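Local coordinates for protein ribose 5-phosphate isomerase (Trypanosoma cruzi, PDB 3M1P) that probably interconverts ribose 5-phosphate and ribulose 5-phosphate as a type B sugar-phosphate isomerase, in an assembly of four chains, at residues A[97-108]-A[127-138]. The protein carries 1 engineered substitution. Sequence-based numbering, arbitrary orientation.
Sequences AMSRIHNDANIV and FLQTPFSGEERH. With PO4 (phosphate ion), chain C.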
ATOM      1  N   ALA A  97       3.388 -12.983  -2.573  1.00 13.36           N
ATOM      2  CA  ALA A  97       3.342 -14.075  -3.539  1.00 13.70           C
ATOM      3  C   ALA A  97       4.564 -14.057  -4.447  1.00 13.92           C
ATOM      4  O   ALA A  97       5.201 -15.098  -4.645  1.00 14.32           O
ATOM      5  CB  ALA A  97       2.045 -14.023  -4.363  1.00 13.42           C
ATOM      6  N   MET A  98       4.904 -12.884  -4.974  0.50 13.90           N
ATOM      7  CA  MET A  98       5.991 -12.762  -5.945  0.50 14.17           C
ATOM      8  C   MET A  98       7.381 -12.971  -5.344  0.50 14.09           C
ATOM      9  O   MET A  98       8.303 -13.419  -6.043  0.50 14.13           O
ATOM     10  CB  MET A  98       5.928 -11.418  -6.673  0.50 14.14           C
ATOM     11  CG  MET A  98       4.691 -11.247  -7.563  0.50 15.17           C
ATOM     12  SD  MET A  98       4.389 -12.588  -8.731  0.50 16.61           S
ATOM     13  CE  MET A  98       5.958 -12.679  -9.602  0.50 15.66           C
ATOM     14  N   SER A  99       7.521 -12.640  -4.061  1.00 13.81           N
ATOM     15  CA  SER A  99       8.754 -12.902  -3.305  1.00 13.72           C
ATOM     16  C   SER A  99       9.075 -14.395  -3.274  1.00 13.60           C
ATOM     17  O   SER A  99      10.251 -14.800  -3.339  1.00 13.41           O
ATOM     18  CB  SER A  99       8.650 -12.359  -1.881  1.00 12.98           C
ATOM     19  OG  SER A  99       7.789 -13.144  -1.077  1.00 14.19           O
ATOM     20  N   ARG A 100       8.016 -15.199  -3.205  1.00 13.38           N
ATOM     21  CA  ARG A 100       8.121 -16.656  -3.308  1.00 13.84           C
ATOM     22  C   ARG A 100       8.271 -17.133  -4.769  1.00 14.40           C
ATOM     23  O   ARG A 100       9.171 -17.920  -5.075  1.00 14.74           O
ATOM     24  CB  ARG A 100       6.916 -17.330  -2.624  1.00 13.47           C
ATOM     25  CG  ARG A 100       6.746 -16.977  -1.139  1.00 12.04           C
ATOM     26  CD  ARG A 100       7.787 -17.663  -0.228  1.00 12.82           C
ATOM     27  NE  ARG A 100       7.765 -19.111  -0.422  1.00 13.32           N
ATOM     28  CZ  ARG A 100       8.764 -19.833  -0.939  1.00 14.84           C
ATOM     29  NH1 ARG A 100       9.930 -19.267  -1.267  1.00 12.32           N
ATOM     30  NH2 ARG A 100       8.600 -21.142  -1.102  1.00 13.67           N
ATOM     31  N   ILE A 101       7.403 -16.649  -5.664  1.00 14.85           N
ATOM     32  CA  ILE A 101       7.387 -17.097  -7.065  1.00 15.18           C
ATOM     33  C   ILE A 101       8.680 -16.755  -7.822  1.00 15.65           C
ATOM     34  O   ILE A 101       9.241 -17.613  -8.524  1.00 16.34           O
ATOM     35  CB  ILE A 101       6.148 -16.542  -7.846  1.00 15.53           C
ATOM     36  CG1 ILE A 101       4.832 -16.982  -7.183  1.00 16.05           C
ATOM     37  CG2 ILE A 101       6.167 -16.991  -9.296  1.00 15.41           C
ATOM     38  CD1 ILE A 101       3.548 -16.326  -7.757  1.00 15.41           C
ATOM     39  N   HIS A 102       9.157 -15.524  -7.659  0.50 15.35           N
ATOM     40  CA  HIS A 102      10.318 -15.038  -8.407  0.50 15.20           C
ATOM     41  C   HIS A 102      11.627 -15.145  -7.625  0.50 14.70           C
ATOM     42  O   HIS A 102      12.676 -15.403  -8.210  0.50 14.64           O
ATOM     43  CB  HIS A 102      10.095 -13.583  -8.866  0.50 15.27           C
ATOM     44  CG  HIS A 102       9.261 -13.453 -10.106  0.50 15.94           C
ATOM     45  ND1 HIS A 102       8.058 -14.108 -10.275  0.50 17.26           N
ATOM     46  CD2 HIS A 102       9.445 -12.720 -11.232  0.50 16.31           C
ATOM     47  CE1 HIS A 102       7.550 -13.805 -11.457  0.50 16.89           C
ATOM     48  NE2 HIS A 102       8.373 -12.961 -12.057  0.50 17.42           N
ATOM     49  N   ASN A 103      11.570 -14.934  -6.313  1.00 14.24           N
ATOM     50  CA  ASN A 103      12.787 -14.813  -5.506  1.00 13.98           C
ATOM     51  C   ASN A 103      13.058 -15.979  -4.573  1.00 14.18           C
ATOM     52  O   ASN A 103      14.084 -15.985  -3.884  1.00 13.24           O
ATOM     53  CB  ASN A 103      12.766 -13.507  -4.712  1.00 13.54           C
ATOM     54  CG  ASN A 103      12.425 -12.305  -5.588  1.00 13.64           C
ATOM     55  OD1 ASN A 103      13.222 -11.894  -6.432  1.00 16.63           O
ATOM     56  ND2 ASN A 103      11.240 -11.772  -5.416  1.00  8.98           N
ATOM     57  N   ASP A 104      12.136 -16.951  -4.557  1.00 14.42           N
ATOM     58  CA  ASP A 104      12.193 -18.060  -3.609  1.00 15.23           C
ATOM     59  C   ASP A 104      12.602 -17.533  -2.223  1.00 15.14           C
ATOM     60  O   ASP A 104      13.491 -18.093  -1.561  1.00 15.50           O
ATOM     61  CB  ASP A 104      13.181 -19.122  -4.114  1.00 15.66           C
ATOM     62  CG  ASP A 104      13.119 -20.420  -3.320  1.00 16.37           C
ATOM     63  OD1 ASP A 104      12.100 -20.663  -2.642  1.00 15.33           O
ATOM     64  OD2 ASP A 104      14.112 -21.187  -3.381  1.00 17.43           O
ATOM     65  N   ALA A 105      11.963 -16.440  -1.806  1.00 14.19           N
ATOM     66  CA  ALA A 105      12.284 -15.799  -0.538  1.00 14.39           C
ATOM     67  C   ALA A 105      12.107 -16.790   0.596  1.00 14.26           C
ATOM     68  O   ALA A 105      11.158 -17.566   0.592  1.00 15.12           O
ATOM     69  CB  ALA A 105      11.398 -14.560  -0.312  1.00 13.92           C
ATOM     70  N   ASN A 106      13.014 -16.772   1.564  1.00 13.82           N
ATOM     71  CA  ASN A 106      12.894 -17.660   2.714  1.00 13.47           C
ATOM     72  C   ASN A 106      12.579 -16.913   4.003  1.00 12.65           C
ATOM     73  O   ASN A 106      12.280 -17.530   5.011  1.00 12.27           O
ATOM     74  CB  ASN A 106      14.136 -18.573   2.882  1.00 13.72           C
ATOM     75  CG  ASN A 106      15.460 -17.808   2.770  1.00 13.53           C
ATOM     76  OD1 ASN A 106      15.544 -16.632   3.128  1.00 13.09           O
ATOM     77  ND2 ASN A 106      16.503 -18.488   2.273  1.00 13.62           N
ATOM     78  N   ILE A 107      12.638 -15.586   3.967  1.00 12.22           N
ATOM     79  CA  ILE A 107      12.167 -14.785   5.102  1.00 11.83           C
ATOM     80  C   ILE A 107      11.199 -13.684   4.644  1.00 12.09           C
ATOM     81  O   ILE A 107      11.500 -12.937   3.723  1.00 12.19           O
ATOM     82  CB  ILE A 107      13.344 -14.170   5.932  1.00 11.89           C
ATOM     83  CG1 ILE A 107      14.212 -15.278   6.563  1.00 11.95           C
ATOM     84  CG2 ILE A 107      12.794 -13.188   6.999  1.00 10.48           C
ATOM     85  CD1 ILE A 107      15.368 -14.802   7.428  1.00 11.66           C
ATOM     86  N   VAL A 108      10.031 -13.599   5.284  1.00 12.15           N
ATOM     87  CA  VAL A 108       9.096 -12.516   5.028  1.00 11.28           C
ATOM     88  C   VAL A 108       9.253 -11.466   6.119  1.00 12.02           C
ATOM     89  O   VAL A 108       9.331 -11.807   7.304  1.00 12.77           O
ATOM     90  CB  VAL A 108       7.610 -13.002   4.868  1.00 12.06           C
ATOM     91  CG1 VAL A 108       7.045 -13.681   6.140  1.00  9.56           C
ATOM     92  CG2 VAL A 108       6.695 -11.855   4.400  1.00 10.64           C
ATOM     93  N   PHE A 127       2.750 -15.941   1.665  1.00 12.92           N
ATOM     94  CA  PHE A 127       4.169 -16.258   1.645  1.00 13.63           C
ATOM     95  C   PHE A 127       4.411 -17.755   1.882  1.00 14.51           C
ATOM     96  O   PHE A 127       5.137 -18.396   1.128  1.00 14.30           O
ATOM     97  CB  PHE A 127       4.863 -15.455   2.736  1.00 13.31           C
ATOM     98  CG  PHE A 127       6.352 -15.550   2.708  1.00 13.75           C
ATOM     99  CD1 PHE A 127       7.089 -14.750   1.854  1.00 11.55           C
ATOM    100  CD2 PHE A 127       7.026 -16.425   3.578  1.00 14.64           C
ATOM    101  CE1 PHE A 127       8.487 -14.822   1.845  1.00 13.05           C
ATOM    102  CE2 PHE A 127       8.420 -16.501   3.581  1.00 14.09           C
ATOM    103  CZ  PHE A 127       9.152 -15.707   2.708  1.00 11.42           C
ATOM    104  N   LEU A 128       3.787 -18.306   2.922  1.00 15.48           N
ATOM    105  CA  LEU A 128       4.030 -19.702   3.296  1.00 16.70           C
ATOM    106  C   LEU A 128       3.435 -20.682   2.294  1.00 17.22           C
ATOM    107  O   LEU A 128       4.053 -21.704   1.988  1.00 17.39           O
ATOM    108  CB  LEU A 128       3.537 -19.992   4.717  1.00 16.19           C
ATOM    109  CG  LEU A 128       4.309 -19.271   5.824  1.00 16.44           C
ATOM    110  CD1 LEU A 128       3.638 -19.453   7.172  1.00 14.46           C
ATOM    111  CD2 LEU A 128       5.779 -19.723   5.869  1.00 15.07           C
ATOM    112  N   GLN A 129       2.269 -20.336   1.752  1.00 18.02           N
ATOM    113  CA  GLN A 129       1.535 -21.216   0.821  1.00 18.60           C
ATOM    114  C   GLN A 129       1.975 -21.158  -0.645  1.00 19.46           C
ATOM    115  O   GLN A 129       1.755 -22.118  -1.382  1.00 19.87           O
ATOM    116  CB  GLN A 129       0.033 -20.938   0.900  1.00 18.37           C
ATOM    117  CG  GLN A 129      -0.634 -21.372   2.216  1.00 17.31           C
ATOM    118  CD  GLN A 129      -2.131 -21.089   2.234  1.00 18.69           C
ATOM    119  OE1 GLN A 129      -2.662 -20.450   1.321  1.00 18.06           O
ATOM    120  NE2 GLN A 129      -2.820 -21.549   3.286  1.00 17.70           N
ATOM    121  N   THR A 130       2.577 -20.044  -1.074  1.00 20.08           N
ATOM    122  CA  THR A 130       2.946 -19.860  -2.481  1.00 20.64           C
ATOM    123  C   THR A 130       4.266 -20.556  -2.804  1.00 21.10           C
ATOM    124  O   THR A 130       5.272 -20.278  -2.167  1.00 21.29           O
ATOM    125  CB  THR A 130       3.052 -18.348  -2.864  1.00 20.91           C
ATOM    126  OG1 THR A 130       1.859 -17.661  -2.461  1.00 20.80           O
ATOM    127  CG2 THR A 130       3.249 -18.180  -4.352  1.00 19.24           C
ATOM    128  N   PRO A 131       4.261 -21.479  -3.785  1.00 21.86           N
ATOM    129  CA  PRO A 131       5.507 -22.173  -4.141  1.00 22.46           C
ATOM    130  C   PRO A 131       6.448 -21.328  -4.980  1.00 23.02           C
ATOM    131  O   PRO A 131       6.007 -20.402  -5.666  1.00 22.87           O
ATOM    132  CB  PRO A 131       5.018 -23.366  -4.979  1.00 22.62           C
ATOM    133  CG  PRO A 131       3.725 -22.877  -5.617  1.00 22.56           C
ATOM    134  CD  PRO A 131       3.100 -21.960  -4.572  1.00 21.61           C
ATOM    135  N   PHE A 132       7.739 -21.646  -4.921  1.00 23.86           N
ATOM    136  CA  PHE A 132       8.707 -21.090  -5.872  1.00 25.11           C
ATOM    137  C   PHE A 132       8.423 -21.702  -7.242  1.00 26.16           C
ATOM    138  O   PHE A 132       8.131 -22.887  -7.338  1.00 26.55           O
ATOM    139  CB  PHE A 132      10.145 -21.365  -5.423  1.00 24.49           C
ATOM    140  CG  PHE A 132      11.193 -21.017  -6.451  1.00 24.41           C
ATOM    141  CD1 PHE A 132      11.223 -19.759  -7.050  1.00 23.33           C
ATOM    142  CD2 PHE A 132      12.182 -21.945  -6.791  1.00 23.81           C
ATOM    143  CE1 PHE A 132      12.202 -19.436  -7.989  1.00 23.77           C
ATOM    144  CE2 PHE A 132      13.170 -21.632  -7.722  1.00 22.49           C
ATOM    145  CZ  PHE A 132      13.174 -20.375  -8.330  1.00 24.59           C
ATOM    146  N   SER A 133       8.491 -20.884  -8.289  1.00 27.75           N
ATOM    147  CA  SER A 133       8.117 -21.309  -9.635  1.00 29.01           C
ATOM    148  C   SER A 133       9.099 -22.327 -10.259  1.00 29.88           C
ATOM    149  O   SER A 133       8.695 -23.174 -11.054  1.00 30.49           O
ATOM    150  CB  SER A 133       7.930 -20.093 -10.542  1.00 28.59           C
ATOM    151  OG  SER A 133       9.174 -19.557 -10.932  1.00 29.26           O
ATOM    152  N   GLY A 134      10.379 -22.240  -9.896  1.00 30.61           N
ATOM    153  CA  GLY A 134      11.407 -23.115 -10.455  1.00 30.72           C
ATOM    154  C   GLY A 134      11.850 -22.722 -11.854  1.00 31.32           C
ATOM    155  O   GLY A 134      12.730 -23.366 -12.428  1.00 31.31           O
ATOM    156  N   GLU A 135      11.265 -21.657 -12.400  1.00 31.41           N
ATOM    157  CA  GLU A 135      11.515 -21.268 -13.792  1.00 32.01           C
ATOM    158  C   GLU A 135      12.953 -20.818 -14.025  1.00 31.47           C
ATOM    159  O   GLU A 135      13.580 -20.216 -13.144  1.00 31.34           O
ATOM    160  CB  GLU A 135      10.502 -20.219 -14.280  1.00 31.80           C
ATOM    161  CG  GLU A 135       9.115 -20.805 -14.574  1.00 32.92           C
ATOM    162  CD  GLU A 135       8.065 -19.752 -14.924  1.00 34.10           C
ATOM    163  OE1 GLU A 135       8.375 -18.799 -15.675  1.00 36.03           O
ATOM    164  OE2 GLU A 135       6.909 -19.884 -14.451  1.00 38.01           O
ATOM    165  N   GLU A 136      13.456 -21.135 -15.216  1.00 31.12           N
ATOM    166  CA  GLU A 136      14.875 -20.982 -15.572  1.00 30.90           C
ATOM    167  C   GLU A 136      15.474 -19.619 -15.201  1.00 29.26           C
ATOM    168  O   GLU A 136      16.537 -19.556 -14.584  1.00 28.85           O
ATOM    169  CB  GLU A 136      15.088 -21.295 -17.068  1.00 30.71           C
ATOM    170  CG  GLU A 136      16.532 -21.137 -17.546  1.00 32.95           C
ATOM    171  CD  GLU A 136      16.767 -21.648 -18.964  1.00 33.23           C
ATOM    172  OE1 GLU A 136      16.029 -21.239 -19.890  1.00 35.86           O
ATOM    173  OE2 GLU A 136      17.711 -22.454 -19.149  1.00 36.63           O
ATOM    174  N   ARG A 137      14.784 -18.542 -15.567  1.00 28.03           N
ATOM    175  CA  ARG A 137      15.295 -17.190 -15.325  1.00 26.90           C
ATOM    176  C   ARG A 137      15.437 -16.839 -13.838  1.00 25.95           C
ATOM    177  O   ARG A 137      16.413 -16.201 -13.457  1.00 25.40           O
ATOM    178  CB  ARG A 137      14.491 -16.135 -16.099  1.00 26.95           C
ATOM    179  CG  ARG A 137      13.061 -15.942 -15.636  1.00 27.92           C
ATOM    180  CD  ARG A 137      12.243 -15.196 -16.669  1.00 28.88           C
ATOM    181  NE  ARG A 137      10.967 -14.760 -16.109  1.00 30.24           N
ATOM    182  CZ  ARG A 137       9.884 -15.529 -16.027  1.00 32.03           C
ATOM    183  NH1 ARG A 137       9.915 -16.776 -16.477  1.00 31.97           N
ATOM    184  NH2 ARG A 137       8.763 -15.051 -15.489  1.00 32.26           N
ATOM    185  N   HIS A 138      14.493 -17.297 -13.008  1.00 24.92           N
ATOM    186  CA  HIS A 138      14.540 -17.049 -11.560  1.00 24.42           C
ATOM    187  C   HIS A 138      15.670 -17.809 -10.877  1.00 23.66           C
ATOM    188  O   HIS A 138      16.354 -17.250 -10.019  1.00 23.60           O
ATOM    189  CB  HIS A 138      13.189 -17.335 -10.890  1.00 24.20           C
ATOM    190  CG  HIS A 138      12.035 -16.687 -11.586  1.00 25.17           C
ATOM    191  ND1 HIS A 138      10.835 -17.331 -11.803  1.00 26.81           N
ATOM    192  CD2 HIS A 138      11.914 -15.466 -12.156  1.00 25.43           C
ATOM    193  CE1 HIS A 138      10.020 -16.528 -12.461  1.00 26.94           C
ATOM    194  NE2 HIS A 138      10.652 -15.391 -12.691  1.00 26.77           N
TER
HETATM  195  P   PO4 C 154      10.029 -11.359 -15.443  0.50 24.90           P
HETATM  196  O1  PO4 C 154       8.874 -12.317 -15.497  0.50 23.04           O
HETATM  197  O2  PO4 C 154      11.271 -12.025 -15.977  0.50 24.41           O
HETATM  198  O3  PO4 C 154      10.262 -10.919 -14.018  0.50 23.53           O
HETATM  199  O4  PO4 C 154       9.723 -10.163 -16.319  0.50 23.72           O
HETATM  200  O   HOH W   1       5.885 -21.728  -0.072  1.00 29.93           O
HETATM  201  O   HOH W   2      14.856 -14.391  -9.050  1.00 16.93           O
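Segment 127-138 leaves helix 117-129 at T130 and runs along the end of helix 93-101 to the start of helix 136-150. Its backbone comes nearest at I101 and F132, whose CA atoms are 4.4 Å apart. I101 O receives a weak bond from S133 N at 3.4 Å, and R100 O meets F132 CA in a CA-H...O contact.

F127 lies between R100 and V108. R100 CD sits over the centre of one ring face, 3.6 Å from the F127 centroid. V108 CB sits over the opposite face. A105 CB touches F127 CE1. The R100 chain bends at chi2 and chi3, which carries its guanidinium past the ring. R100 NH1 then forms a salt bridge with D104 OD1, 2.9 Å, through a nearly straight hydrogen bond on the anti side of the carboxylate. A water joins R100 NH2 to L128 O and T130 O.

The fold is a Rossmann-like alpha/beta sandwich around a five-stranded parallel sheet. V108 lies on its strand 107-111, and F127 packs between this strand and helix 93-101.

D104 lies over one face of F132, with carboxylate and ring planes 13° apart; the nearest carbons are D104 CB and F132 CD1 at 3.6 Å. T130 CG2 packs tightly on I101 CG1.

In one of the two deposited conformers of H102, H138 NE2 stands over the centre of its ring, 3.3 Å from H102 CD2, with the ring planes tilted by 36°; this contact is less certain. S133 OG shares a hydrogen bond with H138 ND1, 2.9 Å, which helps to fix the turn of that ring. R137 NE and NH2 grip phosphate O2 and O1. R141, and H11 and R113 of the second subunit, also bind this ion. It probably comes from the crystallisation liquor and lies between two subunits, consistent with the place for the substrate's phosphate in this family.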